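Side-chain contacts in putative methylthioribose-1-phosphate isomerase (Pyrococcus horikoshii OT3, PDB 6A34), which probably catalyses the interconversion of 5-methylthioribose 1-phosphate and 5-methylthioribulose 1-phosphate in the methionine salvage pathway: residues L148-Y153 with V278-S283; L164-A169 with Y262-L267; G245-V250 with F255-G260. One frame throughout, in Å; residues are numbered along the deposited sequence.

Contact 1: residues L148-Y153 with V278-S283; sequences LRMGHY and VAPLSS
Met150 alone carries the helix side of this contact, pushing its thioether across to Val278, Ala279 and Pro280. The packing is closest at the far end of the chain, where CE of Met150 lies 3.6 Å from CB of Pro280 and 3.8 Å from CD of the same ring, so that the methyl rests against the proline ring. One atom back, SD of Met150 sits 3.7 Å from CG2 of Val278 and also touches the backbone carbon C of Ala279. The bend at the last torsion (chi3 -97°) turns the methyl from the valine towards the proline, letting one side chain follow three consecutive residues. Val278 meets it with a single branch: CG2, anti to the backbone N, points at the thioether and also lies 3.8 Å from CG of Met150.

These residues join the long helix 125-157 to the loop that leaves the C-terminal end of strand 275-278, one of the parallel strands of the Rossmann-like sheet. Val278 is still hydrogen-bonded through its backbone to Val244 of the neighbouring strand, while Ile335 and Val180 pack on its side chain.

Beyond Pro280 the contact becomes looser and more polar. The side chain of Arg149 makes no contact with the loop; its NH2 instead forms a salt bridge with Asp337, whose other carboxylate oxygen accepts a hydrogen bond from Leu281 N. Asp337 thus spans the two segments on this partly exposed side, and Ser282, in the short 3-10 turn that follows, is exposed to solvent.

Contact 2: residues L164-A169 with Y262-L267; sequences LTHCNA and YMLAVL
Where strand 161-165 of the Rossmann-like sheet gives way to the loop bearing Cys167, His166 and Leu164 pack against Leu264 of helix 261-270. Cys167 is the predicted transition-state stabilizer, which places this contact directly beside the probable active site. It is a buried van der Waals contact, with no hydrogen bond between the two segments.

One methyl group does most of the work. CD1 of Leu264 nestles against the base of the histidine, 3.6 Å from CB and 3.7 Å from CG of His166, and it also touches the ring nitrogen ND1. The methyl approaches the imidazole obliquely. With CG of His166 anti to the backbone N (chi1 -162°), the ring is carried away from its own strand and towards the helix, where the methyl of Leu264 meets it. ND1 keeps a polar partner despite this apolar neighbour, since it is hydrogen-bonded to Asp199 on the adjoining strand 193-199; a second bond, from NE2 to O of Ile259, holds the other side of the ring, and the two together fix its rotation.

Two residues earlier, Leu164 reaches the same methyl more loosely, its CD1 standing 4.3 Å from CD1 of Leu264. Ala230 and Met234 of helix 230-235 also pack on Leu264. Asn228 of the second subunit lies against both His166 and Met263, so the second subunit also borders this packing.

Past His166 the chain turns away from the helix. Here the backbone N of Asn168 makes a weak hydrogen bond to the sulfur of the residue before it, 3.1 Å from SG of Cys167.

Contact 3: residues G245-V250 with F255-G260; sequences GADRIV and FANKIG
Phe255 has its CG held between the backbone N and the carbonyl carbon (chi1 68°), a crowded position that turns the ring towards Gly245 and Ala246, while Asn257, with CG anti to its own N (chi1 -164°), sends its amide towards Gly245 and Asp247. Both stand on the second strand of a beta hairpin, 248-250 with 255-258, whose entry is a classic beta bulge: Asp247 and Arg248 both face Ala256.

The phenyl ring meets CB of Ala246 obliquely, with CD2 of Phe255 at 3.8 Å. At the other end of the side chain, CB of Phe255 packs 3.7 Å from CG1 of Ile249, its partner in a non-hydrogen-bonded pair. Val244 and Ala277 of the large mixed sheet also press on the phenylalanine, which thus packs between hairpin and sheet.

The polar side faces the probable active site, for which Asp247 is the predicted proton donor and Asn257 and Lys258 are predicted substrate-binding residues. CG of Asn257 is 3.1 Å from O of Gly245, and the amide lies close to the Asp247 carboxylate, the two planes only 22° apart. A leucine in place of Asn257 would probably leave the Gly245 carbonyl and the Asp247 carboxylate facing an apolar branch, with no polar group there to meet them.

Backbone hydrogen bonds tie the two strands together. N of Ala256 donates to O of Arg248 at 2.8 Å, and O of Ala256 takes two N-H groups at the bulge, from Asp247 N at 2.8 Å and, weakly, from Arg248 N at 3.3 Å.

Contact 3, nested along the chain within the loops closed by the other two, touches both. Its centre is about 10 Å from that of contact 2, and NE2 of His166 reaches O of Ile259 at 2.8 Å, a probable hydrogen bond. SG of Cys167 packs 3.5 Å from CG of Lys258, bringing predicted active-site residues together. Contact 1, centred about 14 Å from contact 3, meets it through a probable hydrogen bond between Ser283 O and Ile249 N (3.0 Å), and its Ala279 side chain lies about 8 Å from that of Asn257 and about 9 Å from that of Asp247. Contacts 1 and 2 do not touch, their nearest atoms being about 6 Å apart.

Contact 1: residues L148-Y153 with V278-S283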
ATOM      1  N   LEU A 148     -20.142   3.059  22.399  1.00 37.34           N
ATOM      2  CA  LEU A 148     -20.799   1.874  22.895  1.00 36.05           C
ATOM      3  C   LEU A 148     -22.022   1.528  22.028  1.00 33.00           C
ATOM      4  O   LEU A 148     -22.219   0.381  21.649  1.00 32.67           O
ATOM      5  CB  LEU A 148     -21.213   2.103  24.341  1.00 39.09           C
ATOM      6  CG  LEU A 148     -20.204   1.672  25.385  1.00 42.54           C
ATOM      7  CD1 LEU A 148     -20.677   2.115  26.774  1.00 48.61           C
ATOM      8  CD2 LEU A 148     -19.995   0.172  25.342  1.00 42.93           C
ATOM      9  N   ARG A 149     -22.831   2.533  21.723  1.00 35.47           N
ATOM     10  CA  ARG A 149     -24.024   2.363  20.909  1.00 37.24           C
ATOM     11  C   ARG A 149     -23.639   1.903  19.494  1.00 38.04           C
ATOM     12  O   ARG A 149     -24.204   0.922  18.989  1.00 37.51           O
ATOM     13  CB  ARG A 149     -24.828   3.664  20.870  1.00 39.41           C
ATOM     14  CG  ARG A 149     -25.520   4.016  22.186  1.00 39.48           C
ATOM     15  CD  ARG A 149     -26.423   5.230  22.103  1.00 39.60           C
ATOM     16  NE  ARG A 149     -25.804   6.433  21.542  1.00 45.16           N
ATOM     17  CZ  ARG A 149     -25.287   7.429  22.258  1.00 48.21           C
ATOM     18  NH1 ARG A 149     -25.110   7.268  23.560  1.00 45.49           N
ATOM     19  NH2 ARG A 149     -24.973   8.578  21.672  1.00 40.97           N
ATOM     20  N   MET A 150     -22.690   2.604  18.859  1.00 32.92           N
ATOM     21  CA  MET A 150     -22.239   2.241  17.504  1.00 35.75           C
ATOM     22  C   MET A 150     -21.850   0.758  17.456  1.00 34.81           C
ATOM     23  O   MET A 150     -22.181   0.076  16.530  1.00 39.39           O
ATOM     24  CB  MET A 150     -21.004   3.043  17.090  1.00 37.68           C
ATOM     25  CG  MET A 150     -21.288   4.271  16.280  1.00 41.18           C
ATOM     26  SD  MET A 150     -19.722   5.188  16.097  1.00 41.76           S
ATOM     27  CE  MET A 150     -19.855   6.404  17.406  1.00 42.33           C
ATOM     28  N   GLY A 151     -21.093   0.294  18.453  1.00 36.05           N
ATOM     29  CA  GLY A 151     -20.562  -1.058  18.474  1.00 35.98           C
ATOM     30  C   GLY A 151     -21.675  -2.087  18.425  1.00 40.06           C
ATOM     31  O   GLY A 151     -21.585  -3.076  17.682  1.00 36.27           O
ATOM     32  N   HIS A 152     -22.705  -1.865  19.254  1.00 38.19           N
ATOM     33  CA  HIS A 152     -23.825  -2.805  19.387  1.00 36.98           C
ATOM     34  C   HIS A 152     -24.704  -2.734  18.133  1.00 34.44           C
ATOM     35  O   HIS A 152     -25.141  -3.788  17.653  1.00 35.59           O
ATOM     36  CB  HIS A 152     -24.632  -2.578  20.684  1.00 35.55           C
ATOM     37  CG  HIS A 152     -23.871  -2.921  21.918  1.00 36.10           C
ATOM     38  ND1 HIS A 152     -22.965  -2.051  22.490  1.00 35.73           N
ATOM     39  CD2 HIS A 152     -23.811  -4.057  22.646  1.00 38.07           C
ATOM     40  CE1 HIS A 152     -22.404  -2.632  23.544  1.00 38.48           C
ATOM     41  NE2 HIS A 152     -22.896  -3.864  23.655  1.00 36.52           N
ATOM     42  N   TYR A 153     -24.950  -1.526  17.608  1.00 34.24           N
ATOM     43  CA  TYR A 153     -25.721  -1.380  16.340  1.00 36.29           C
ATOM     44  C   TYR A 153     -24.998  -2.067  15.180  1.00 34.50           C
ATOM     45  O   TYR A 153     -25.607  -2.814  14.450  1.00 35.94           O
ATOM     46  CB  TYR A 153     -25.928   0.073  15.946  1.00 35.28           C
ATOM     47  CG  TYR A 153     -27.031   0.766  16.695  1.00 38.56           C
ATOM     48  CD1 TYR A 153     -28.327   0.281  16.648  1.00 39.10           C
ATOM     49  CD2 TYR A 153     -26.795   1.944  17.391  1.00 38.38           C
ATOM     50  CE1 TYR A 153     -29.361   0.928  17.301  1.00 40.40           C
ATOM     51  CE2 TYR A 153     -27.810   2.589  18.069  1.00 39.64           C
ATOM     52  CZ  TYR A 153     -29.094   2.075  18.022  1.00 38.83           C
ATOM     53  OH  TYR A 153     -30.111   2.710  18.646  1.00 43.63           O
ATOM     54  N   VAL A 278     -18.991   3.476   9.661  1.00 31.82           N
ATOM     55  CA  VAL A 278     -19.449   3.657  11.011  1.00 32.28           C
ATOM     56  C   VAL A 278     -18.878   4.990  11.494  1.00 34.74           C
ATOM     57  O   VAL A 278     -17.659   5.231  11.346  1.00 35.26           O
ATOM     58  CB  VAL A 278     -19.049   2.481  11.929  1.00 36.57           C
ATOM     59  CG1 VAL A 278     -17.574   2.115  11.830  1.00 36.78           C
ATOM     60  CG2 VAL A 278     -19.418   2.745  13.387  1.00 37.65           C
ATOM     61  N   ALA A 279     -19.761   5.858  12.012  1.00 33.70           N
ATOM     62  CA  ALA A 279     -19.395   7.152  12.596  1.00 32.55           C
ATOM     63  C   ALA A 279     -20.532   7.700  13.450  1.00 38.90           C
ATOM     64  O   ALA A 279     -21.688   7.350  13.218  1.00 36.87           O
ATOM     65  CB  ALA A 279     -19.073   8.122  11.519  1.00 35.19           C
ATOM     66  N   PRO A 280     -20.238   8.587  14.434  1.00 37.17           N
ATOM     67  CA  PRO A 280     -21.278   9.263  15.210  1.00 35.04           C
ATOM     68  C   PRO A 280     -21.961  10.346  14.373  1.00 34.55           C
ATOM     69  O   PRO A 280     -21.387  10.777  13.376  1.00 34.62           O
ATOM     70  CB  PRO A 280     -20.511   9.851  16.406  1.00 36.63           C
ATOM     71  CG  PRO A 280     -19.110  10.073  15.887  1.00 39.97           C
ATOM     72  CD  PRO A 280     -18.886   9.029  14.809  1.00 37.57           C
ATOM     73  N   LEU A 281     -23.171  10.758  14.783  1.00 38.04           N
ATOM     74  CA  LEU A 281     -23.968  11.817  14.112  1.00 41.79           C
ATOM     75  C   LEU A 281     -23.151  13.097  13.865  1.00 44.70           C
ATOM     76  O   LEU A 281     -23.328  13.750  12.844  1.00 47.72           O
ATOM     77  CB  LEU A 281     -25.222  12.126  14.933  1.00 48.32           C
ATOM     78  CG  LEU A 281     -26.534  11.623  14.327  1.00 54.08           C
ATOM     79  CD1 LEU A 281     -26.453  10.150  13.981  1.00 54.16           C
ATOM     80  CD2 LEU A 281     -27.698  11.891  15.262  1.00 55.95           C
ATOM     81  N   SER A 282     -22.239  13.434  14.776  1.00 42.13           N
ATOM     82  CA  SER A 282     -21.475  14.654  14.715  1.00 45.41           C
ATOM     83  C   SER A 282     -20.488  14.643  13.537  1.00 46.93           C
ATOM     84  O   SER A 282     -19.905  15.676  13.232  1.00 45.83           O
ATOM     85  CB  SER A 282     -20.757  14.896  16.025  1.00 45.46           C
ATOM     86  OG  SER A 282     -19.834  13.852  16.289  1.00 45.93           O
ATOM     87  N   SER A 283     -20.283  13.484  12.896  1.00 43.99           N
ATOM     88  CA  SER A 283     -19.383  13.376  11.723  1.00 44.06           C
ATOM     89  C   SER A 283     -20.174  13.545  10.420  1.00 42.89           C
ATOM     90  O   SER A 283     -19.591  13.570   9.350  1.00 42.54           O
ATOM     91  CB  SER A 283     -18.628  12.062  11.713  1.00 43.72           C
ATOM     92  OG  SER A 283     -17.936  11.878  12.932  1.00 42.99           O
TER

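Contact 2: residues L164-A169 with Y262-L267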
ATOM      1  N   LEU A 164     -12.982  -7.093   7.279  1.00 28.34           N
ATOM      2  CA  LEU A 164     -11.765  -6.344   6.841  1.00 31.40           C
ATOM      3  C   LEU A 164     -11.977  -4.849   7.119  1.00 26.09           C
ATOM      4  O   LEU A 164     -13.059  -4.314   6.986  1.00 27.66           O
ATOM      5  CB  LEU A 164     -11.465  -6.772   5.394  1.00 29.38           C
ATOM      6  CG  LEU A 164     -10.698  -5.922   4.372  1.00 36.75           C
ATOM      7  CD1 LEU A 164     -10.321  -4.520   4.783  1.00 39.77           C
ATOM      8  CD2 LEU A 164      -9.498  -6.667   3.810  1.00 33.45           C
ATOM      9  N   THR A 165     -10.929  -4.201   7.596  1.00 25.46           N
ATOM     10  CA  THR A 165     -10.982  -2.771   7.846  1.00 28.61           C
ATOM     11  C   THR A 165      -9.676  -2.131   7.386  1.00 29.73           C
ATOM     12  O   THR A 165      -8.776  -2.800   6.827  1.00 25.54           O
ATOM     13  CB  THR A 165     -11.324  -2.467   9.312  1.00 25.83           C
ATOM     14  OG1 THR A 165     -11.723  -1.102   9.476  1.00 26.28           O
ATOM     15  CG2 THR A 165     -10.189  -2.772  10.251  1.00 27.01           C
ATOM     16  N   HIS A 166      -9.659  -0.809   7.570  1.00 30.91           N
ATOM     17  CA  HIS A 166      -8.735   0.098   6.989  1.00 29.41           C
ATOM     18  C   HIS A 166      -8.420   1.185   8.014  1.00 31.15           C
ATOM     19  O   HIS A 166      -9.305   1.649   8.738  1.00 32.07           O
ATOM     20  CB  HIS A 166      -9.360   0.661   5.708  1.00 29.08           C
ATOM     21  CG  HIS A 166      -8.385   1.284   4.759  1.00 29.48           C
ATOM     22  ND1 HIS A 166      -7.604   0.536   3.915  1.00 29.97           N
ATOM     23  CD2 HIS A 166      -8.080   2.572   4.490  1.00 30.53           C
ATOM     24  CE1 HIS A 166      -6.853   1.336   3.169  1.00 29.12           C
ATOM     25  NE2 HIS A 166      -7.125   2.588   3.494  1.00 27.96           N
ATOM     26  N   CYS A 167      -7.160   1.607   8.041  1.00 32.75           N
ATOM     27  CA  CYS A 167      -6.696   2.691   8.893  1.00 33.53           C
ATOM     28  C   CYS A 167      -6.842   2.308  10.366  1.00 32.97           C
ATOM     29  O   CYS A 167      -6.749   1.121  10.702  1.00 31.61           O
ATOM     30  CB  CYS A 167      -7.419   4.008   8.610  1.00 32.84           C
ATOM     31  SG  CYS A 167      -6.383   5.435   9.043  1.00 38.22           S
ATOM     32  N   ASN A 168      -7.020   3.335  11.221  1.00 35.14           N
ATOM     33  CA  ASN A 168      -7.274   3.180  12.666  1.00 36.82           C
ATOM     34  C   ASN A 168      -8.509   3.996  13.076  1.00 34.34           C
ATOM     35  O   ASN A 168      -8.477   5.245  13.085  1.00 27.41           O
ATOM     36  CB  ASN A 168      -6.119   3.636  13.572  1.00 35.51           C
ATOM     37  CG  ASN A 168      -6.433   3.379  15.037  1.00 37.27           C
ATOM     38  OD1 ASN A 168      -6.583   4.321  15.815  1.00 33.27           O
ATOM     39  ND2 ASN A 168      -6.569   2.111  15.417  1.00 35.21           N
ATOM     40  N   ALA A 169      -9.549   3.249  13.454  1.00 30.83           N
ATOM     41  CA  ALA A 169     -10.791   3.761  13.948  1.00 31.68           C
ATOM     42  C   ALA A 169     -11.147   2.963  15.200  1.00 31.70           C
ATOM     43  O   ALA A 169     -12.319   2.686  15.470  1.00 33.99           O
ATOM     44  CB  ALA A 169     -11.862   3.667  12.895  1.00 29.69           C
ATOM     45  N   TYR A 262     -11.991   4.337  -0.913  1.00 26.41           N
ATOM     46  CA  TYR A 262     -12.667   4.302  -2.196  1.00 27.57           C
ATOM     47  C   TYR A 262     -12.292   3.024  -2.938  1.00 25.89           C
ATOM     48  O   TYR A 262     -13.157   2.376  -3.510  1.00 25.56           O
ATOM     49  CB  TYR A 262     -12.406   5.568  -3.027  1.00 28.12           C
ATOM     50  CG  TYR A 262     -12.932   5.478  -4.436  1.00 26.36           C
ATOM     51  CD1 TYR A 262     -14.278   5.286  -4.677  1.00 25.75           C
ATOM     52  CD2 TYR A 262     -12.085   5.558  -5.533  1.00 25.32           C
ATOM     53  CE1 TYR A 262     -14.776   5.156  -5.968  1.00 26.63           C
ATOM     54  CE2 TYR A 262     -12.566   5.439  -6.827  1.00 25.83           C
ATOM     55  CZ  TYR A 262     -13.915   5.234  -7.054  1.00 27.32           C
ATOM     56  OH  TYR A 262     -14.399   5.140  -8.332  1.00 28.00           O
ATOM     57  N   MET A 263     -11.011   2.658  -2.895  1.00 29.49           N
ATOM     58  CA  MET A 263     -10.497   1.408  -3.518  1.00 28.56           C
ATOM     59  C   MET A 263     -11.264   0.184  -2.994  1.00 26.50           C
ATOM     60  O   MET A 263     -11.700  -0.683  -3.783  1.00 23.56           O
ATOM     61  CB  MET A 263      -9.003   1.211  -3.250  1.00 31.23           C
ATOM     62  CG  MET A 263      -8.476  -0.166  -3.755  1.00 36.29           C
ATOM     63  SD  MET A 263      -8.212  -1.346  -2.392  1.00 48.07           S
ATOM     64  CE  MET A 263      -6.731  -0.557  -1.768  1.00 36.88           C
ATOM     65  N   LEU A 264     -11.385   0.110  -1.665  1.00 27.04           N
ATOM     66  CA  LEU A 264     -12.126  -0.957  -0.939  1.00 27.45           C
ATOM     67  C   LEU A 264     -13.608  -0.968  -1.333  1.00 25.56           C
ATOM     68  O   LEU A 264     -14.211  -2.017  -1.459  1.00 28.58           O
ATOM     69  CB  LEU A 264     -12.008  -0.711   0.571  1.00 28.77           C
ATOM     70  CG  LEU A 264     -10.642  -0.975   1.194  1.00 28.10           C
ATOM     71  CD1 LEU A 264     -10.704  -0.749   2.703  1.00 26.41           C
ATOM     72  CD2 LEU A 264     -10.163  -2.383   0.855  1.00 26.90           C
ATOM     73  N   ALA A 265     -14.218   0.211  -1.408  1.00 27.51           N
ATOM     74  CA  ALA A 265     -15.653   0.319  -1.793  1.00 28.15           C
ATOM     75  C   ALA A 265     -15.855  -0.327  -3.179  1.00 26.00           C
ATOM     76  O   ALA A 265     -16.776  -1.120  -3.370  1.00 26.22           O
ATOM     77  CB  ALA A 265     -16.093   1.772  -1.779  1.00 26.12           C
ATOM     78  N   VAL A 266     -14.950  -0.039  -4.119  1.00 26.61           N
ATOM     79  CA  VAL A 266     -15.090  -0.539  -5.487  1.00 28.35           C
ATOM     80  C   VAL A 266     -14.807  -2.036  -5.477  1.00 26.85           C
ATOM     81  O   VAL A 266     -15.607  -2.794  -5.969  1.00 27.15           O
ATOM     82  CB  VAL A 266     -14.201   0.223  -6.486  1.00 30.64           C
ATOM     83  CG1 VAL A 266     -14.148  -0.449  -7.860  1.00 29.18           C
ATOM     84  CG2 VAL A 266     -14.687   1.653  -6.627  1.00 31.10           C
ATOM     85  N   LEU A 267     -13.773  -2.474  -4.766  1.00 25.57           N
ATOM     86  CA  LEU A 267     -13.553  -3.950  -4.706  1.00 26.27           C
ATOM     87  C   LEU A 267     -14.648  -4.692  -3.966  1.00 24.13           C
ATOM     88  O   LEU A 267     -15.003  -5.793  -4.392  1.00 26.97           O
ATOM     89  CB  LEU A 267     -12.208  -4.245  -4.087  1.00 30.38           C
ATOM     90  CG  LEU A 267     -11.045  -3.755  -4.932  1.00 32.48           C
ATOM     91  CD1 LEU A 267      -9.878  -3.558  -3.982  1.00 37.17           C
ATOM     92  CD2 LEU A 267     -10.740  -4.762  -6.024  1.00 35.66           C
TER

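Contact 3: residues G245-V250 with F255-G260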
ATOM      1  N   GLY A 245     -14.303   3.464   9.039  1.00 31.46           N
ATOM      2  CA  GLY A 245     -14.765   4.687   9.681  1.00 29.82           C
ATOM      3  C   GLY A 245     -15.026   5.758   8.639  1.00 29.31           C
ATOM      4  O   GLY A 245     -15.041   5.476   7.458  1.00 31.35           O
ATOM      5  N   ALA A 246     -15.248   7.001   9.087  1.00 32.05           N
ATOM      6  CA  ALA A 246     -15.466   8.137   8.188  1.00 32.79           C
ATOM      7  C   ALA A 246     -14.879   9.392   8.817  1.00 33.59           C
ATOM      8  O   ALA A 246     -15.163   9.670   9.975  1.00 39.69           O
ATOM      9  CB  ALA A 246     -16.936   8.317   7.919  1.00 32.45           C
ATOM     10  N   ASP A 247     -14.099  10.157   8.048  1.00 34.38           N
ATOM     11  CA  ASP A 247     -13.670  11.462   8.511  1.00 38.25           C
ATOM     12  C   ASP A 247     -14.839  12.448   8.359  1.00 38.81           C
ATOM     13  O   ASP A 247     -15.024  13.299   9.195  1.00 34.18           O
ATOM     14  CB  ASP A 247     -12.328  11.852   7.899  1.00 44.12           C
ATOM     15  CG  ASP A 247     -11.264  10.899   8.437  1.00 57.82           C
ATOM     16  OD1 ASP A 247     -10.837  11.077   9.613  1.00 58.80           O
ATOM     17  OD2 ASP A 247     -10.931   9.921   7.727  1.00 58.32           O
ATOM     18  N   ARG A 248     -15.683  12.261   7.347  1.00 39.06           N
ATOM     19  CA  ARG A 248     -16.783  13.167   7.125  1.00 40.12           C
ATOM     20  C   ARG A 248     -17.795  12.551   6.145  1.00 36.25           C
ATOM     21  O   ARG A 248     -17.495  12.266   4.983  1.00 34.87           O
ATOM     22  CB  ARG A 248     -16.229  14.498   6.609  1.00 45.20           C
ATOM     23  CG  ARG A 248     -17.280  15.398   5.980  1.00 51.65           C
ATOM     24  CD  ARG A 248     -16.711  16.712   5.520  1.00 50.84           C
ATOM     25  NE  ARG A 248     -16.551  17.534   6.692  1.00 64.81           N
ATOM     26  CZ  ARG A 248     -16.417  18.845   6.672  1.00 64.60           C
ATOM     27  NH1 ARG A 248     -16.438  19.502   7.817  1.00 59.84           N
ATOM     28  NH2 ARG A 248     -16.265  19.475   5.514  1.00 65.69           N
ATOM     29  N   ILE A 249     -19.025  12.396   6.619  1.00 34.57           N
ATOM     30  CA  ILE A 249     -20.135  11.982   5.812  1.00 32.46           C
ATOM     31  C   ILE A 249     -20.948  13.229   5.470  1.00 35.36           C
ATOM     32  O   ILE A 249     -21.214  14.005   6.342  1.00 38.04           O
ATOM     33  CB  ILE A 249     -20.975  10.949   6.584  1.00 33.15           C
ATOM     34  CG1 ILE A 249     -20.102   9.791   7.062  1.00 30.30           C
ATOM     35  CG2 ILE A 249     -22.169  10.504   5.743  1.00 33.02           C
ATOM     36  CD1 ILE A 249     -20.803   8.762   7.932  1.00 33.09           C
ATOM     37  N   VAL A 250     -21.340  13.397   4.200  1.00 34.37           N
ATOM     38  CA  VAL A 250     -22.150  14.526   3.820  1.00 32.50           C
ATOM     39  C   VAL A 250     -23.605  14.058   3.574  1.00 34.58           C
ATOM     40  O   VAL A 250     -23.947  12.915   3.836  1.00 34.71           O
ATOM     41  CB  VAL A 250     -21.499  15.247   2.637  1.00 33.20           C
ATOM     42  CG1 VAL A 250     -20.103  15.770   2.974  1.00 34.98           C
ATOM     43  CG2 VAL A 250     -21.441  14.369   1.420  1.00 32.58           C
ATOM     44  N   PHE A 255     -18.902   9.930   1.564  1.00 33.12           N
ATOM     45  CA  PHE A 255     -18.050  10.211   2.712  1.00 31.37           C
ATOM     46  C   PHE A 255     -16.570  10.223   2.319  1.00 29.16           C
ATOM     47  O   PHE A 255     -16.138   9.544   1.387  1.00 28.87           O
ATOM     48  CB  PHE A 255     -18.318   9.233   3.859  1.00 29.18           C
ATOM     49  CG  PHE A 255     -17.902   7.809   3.609  1.00 28.96           C
ATOM     50  CD1 PHE A 255     -18.625   6.996   2.753  1.00 28.44           C
ATOM     51  CD2 PHE A 255     -16.816   7.263   4.261  1.00 27.91           C
ATOM     52  CE1 PHE A 255     -18.237   5.683   2.524  1.00 29.62           C
ATOM     53  CE2 PHE A 255     -16.436   5.953   4.026  1.00 27.77           C
ATOM     54  CZ  PHE A 255     -17.127   5.174   3.145  1.00 27.76           C
ATOM     55  N   ALA A 256     -15.826  11.028   3.079  1.00 29.52           N
ATOM     56  CA  ALA A 256     -14.390  11.117   3.059  1.00 30.04           C
ATOM     57  C   ALA A 256     -13.815  10.174   4.113  1.00 29.13           C
ATOM     58  O   ALA A 256     -14.331  10.080   5.216  1.00 30.44           O
ATOM     59  CB  ALA A 256     -13.978  12.545   3.321  1.00 31.46           C
ATOM     60  N   ASN A 257     -12.773   9.432   3.751  1.00 29.52           N
ATOM     61  CA  ASN A 257     -12.079   8.582   4.733  1.00 30.01           C
ATOM     62  C   ASN A 257     -10.644   8.425   4.228  1.00 30.09           C
ATOM     63  O   ASN A 257     -10.367   8.836   3.097  1.00 26.18           O
ATOM     64  CB  ASN A 257     -12.812   7.259   4.984  1.00 30.24           C
ATOM     65  CG  ASN A 257     -12.351   6.563   6.248  1.00 31.68           C
ATOM     66  OD1 ASN A 257     -12.316   7.181   7.314  1.00 28.70           O
ATOM     67  ND2 ASN A 257     -11.925   5.308   6.130  1.00 27.50           N
ATOM     68  N   LYS A 258      -9.763   7.866   5.076  1.00 29.52           N
ATOM     69  CA  LYS A 258      -8.375   7.689   4.756  1.00 30.36           C
ATOM     70  C   LYS A 258      -8.259   7.065   3.372  1.00 30.22           C
ATOM     71  O   LYS A 258      -8.988   6.081   3.039  1.00 29.64           O
ATOM     72  CB  LYS A 258      -7.630   6.766   5.731  1.00 35.06           C
ATOM     73  CG  LYS A 258      -6.163   7.129   5.939  1.00 45.09           C
ATOM     74  CD  LYS A 258      -5.958   8.546   6.503  1.00 50.04           C
ATOM     75  CE  LYS A 258      -4.663   8.744   7.266  1.00 60.27           C
ATOM     76  NZ  LYS A 258      -4.264  10.180   7.320  1.00 62.77           N
ATOM     77  N   ILE A 259      -7.254   7.560   2.650  1.00 26.58           N
ATOM     78  CA  ILE A 259      -6.930   7.142   1.301  1.00 28.43           C
ATOM     79  C   ILE A 259      -6.882   5.611   1.226  1.00 26.19           C
ATOM     80  O   ILE A 259      -6.299   4.911   2.079  1.00 27.08           O
ATOM     81  CB  ILE A 259      -5.618   7.791   0.840  1.00 29.98           C
ATOM     82  CG1 ILE A 259      -5.392   7.619  -0.659  1.00 32.48           C
ATOM     83  CG2 ILE A 259      -4.444   7.258   1.648  1.00 32.82           C
ATOM     84  CD1 ILE A 259      -6.292   8.479  -1.514  1.00 33.89           C
ATOM     85  N   GLY A 260      -7.572   5.085   0.219  1.00 24.80           N
ATOM     86  CA  GLY A 260      -7.725   3.640   0.056  1.00 25.22           C
ATOM     87  C   GLY A 260      -9.141   3.149   0.290  1.00 23.25           C
ATOM     88  O   GLY A 260      -9.474   2.057  -0.118  1.00 26.98           O
TER